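Local structure of putative angiotensinogen (5INW) at the interface of chains A and B. The protein is a serpin that binds heparin and inhibits thrombin, a reaction that heparin promotes through a template mechanism. Sequence-based numbering; all coordinates share one arbitrary frame. Chains: chain A, Putative angiotensinogen; chain B, C-terminal peptide of Putative angiotensinogen.

The interface of chains A and B. Residues chain A 274, 276, 352-354; chain B 32-34.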
# COMPACT_ATOMS: atom_id res chain seq x y z
N MET A 274 -20.95 -4.95 -17.10
CA MET A 274 -21.58 -5.61 -15.95
C MET A 274 -22.38 -4.63 -15.08
O MET A 274 -22.11 -3.43 -15.10
CB MET A 274 -20.52 -6.36 -15.10
CG MET A 274 -19.52 -5.47 -14.38
SD MET A 274 -18.03 -6.22 -13.68
CE MET A 274 -18.68 -7.77 -13.07
N VAL A 276 -23.15 -2.85 -11.87
CA VAL A 276 -22.44 -2.50 -10.65
C VAL A 276 -23.23 -1.47 -9.84
O VAL A 276 -23.55 -0.42 -10.38
CB VAL A 276 -21.05 -1.93 -10.97
CG1 VAL A 276 -20.23 -1.73 -9.70
CG2 VAL A 276 -20.32 -2.86 -11.90
N PHE A 352 -18.08 -1.20 -4.12
CA PHE A 352 -17.42 -2.46 -4.37
C PHE A 352 -16.45 -2.79 -3.28
O PHE A 352 -16.03 -1.90 -2.55
CB PHE A 352 -16.64 -2.40 -5.68
CG PHE A 352 -15.58 -1.32 -5.71
CD1 PHE A 352 -15.91 -0.04 -6.07
CD2 PHE A 352 -14.27 -1.59 -5.39
CE1 PHE A 352 -14.95 0.97 -6.10
CE2 PHE A 352 -13.30 -0.59 -5.41
CZ PHE A 352 -13.64 0.69 -5.78
N LYS A 353 -16.14 -4.08 -3.15
CA LYS A 353 -15.05 -4.58 -2.31
C LYS A 353 -14.19 -5.47 -3.21
O LYS A 353 -14.68 -6.48 -3.72
CB LYS A 353 -15.58 -5.36 -1.11
CG LYS A 353 -14.55 -5.55 -0.01
CD LYS A 353 -15.17 -6.24 1.20
CE LYS A 353 -14.32 -6.05 2.45
NZ LYS A 353 -14.66 -7.10 3.47
N ILE A 354 -12.95 -5.07 -3.43
CA ILE A 354 -11.99 -5.89 -4.16
C ILE A 354 -10.76 -6.21 -3.31
O ILE A 354 -10.39 -5.41 -2.46
CB ILE A 354 -11.51 -5.22 -5.46
CG1 ILE A 354 -10.72 -3.93 -5.21
CG2 ILE A 354 -12.69 -4.97 -6.38
CD1 ILE A 354 -9.68 -3.66 -6.28
N ASP B 32 -12.53 -4.13 -12.25
CA ASP B 32 -13.57 -5.14 -12.13
C ASP B 32 -14.03 -5.20 -10.69
O ASP B 32 -13.54 -6.01 -9.91
CB ASP B 32 -13.06 -6.50 -12.63
CG ASP B 32 -13.98 -7.67 -12.25
OD1 ASP B 32 -15.21 -7.46 -12.22
OD2 ASP B 32 -13.46 -8.79 -11.96
N PRO B 33 -14.96 -4.33 -10.31
CA PRO B 33 -15.64 -4.40 -9.02
C PRO B 33 -16.29 -5.76 -8.71
O PRO B 33 -16.49 -6.58 -9.61
CB PRO B 33 -16.75 -3.38 -9.18
CG PRO B 33 -16.23 -2.38 -10.15
CD PRO B 33 -15.32 -3.12 -11.07
N LYS B 34 -16.63 -6.00 -7.45
CA LYS B 34 -17.41 -7.20 -7.05
C LYS B 34 -18.27 -6.94 -5.79
O LYS B 34 -18.16 -5.87 -5.20
CB LYS B 34 -16.45 -8.41 -6.85
CG LYS B 34 -16.37 -9.39 -8.03
CD LYS B 34 -15.08 -10.20 -7.98
CE LYS B 34 -13.88 -9.35 -8.36
NZ LYS B 34 -12.70 -10.23 -8.46
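The flat groups here are the proline ring of B:Pro33 and the phenyl ring of A:Phe352, and they do not stack. B:Pro33 is set between two strands of chain A, 273-283 and 352-359, and the contact centres on its CB corner, approached from opposite sides of the ring's mean plane. On one side is the stem of A:Phe352, whose CB lies 3.6 Å from B:Pro33 CB; the phenyl ring only brushes the proline with its CG, the first atom of the ring. On the other side A:Val276 crosses the proline at about a right angle and sets CG1, the methyl anti to its own backbone N (chi1 -173°), 3.9 Å from B:Pro33 CB and also near CG. A:Ile354, on the phenylalanine side, adds CG2, 4.0 Å from CA of the same proline, so the main chain of the peptide is packed against as well as the ring.

Chain B is the C-terminal piece of the same serpin, separated by cleavage of the reaction loop, and this stretch is its tail, running as loop beyond strand 24-30. Within this patch the contact appears to rest mainly on apolar packing. A weak hydrogen bond runs from A:Lys353 N to B:Lys34 O at 3.4 Å, nearly straight at 166°, joining the last ordered residue of the tail to the beginning of strand 352-359. The side-chain amino group of B:Lys34 turns back along its own chain, through a bend at chi3 (-73°), and its NZ forms a long salt bridge of 3.9 Å with B:Asp32 OD2. That pairing may temper the carboxylate's charge.

The other carboxylate oxygen faces chain A. B:Asp32 holds CG anti to its backbone N, while A:Met274, with CG in the crowded position between N and the carbonyl carbon, crosses it at about a right angle. Near its end the methionine chain bends at chi3, laying both atoms against the acid: A:Met274 SD lies 3.4 Å from B:Asp32 OD1, and the terminal methyl CE 3.6 Å from that same oxygen.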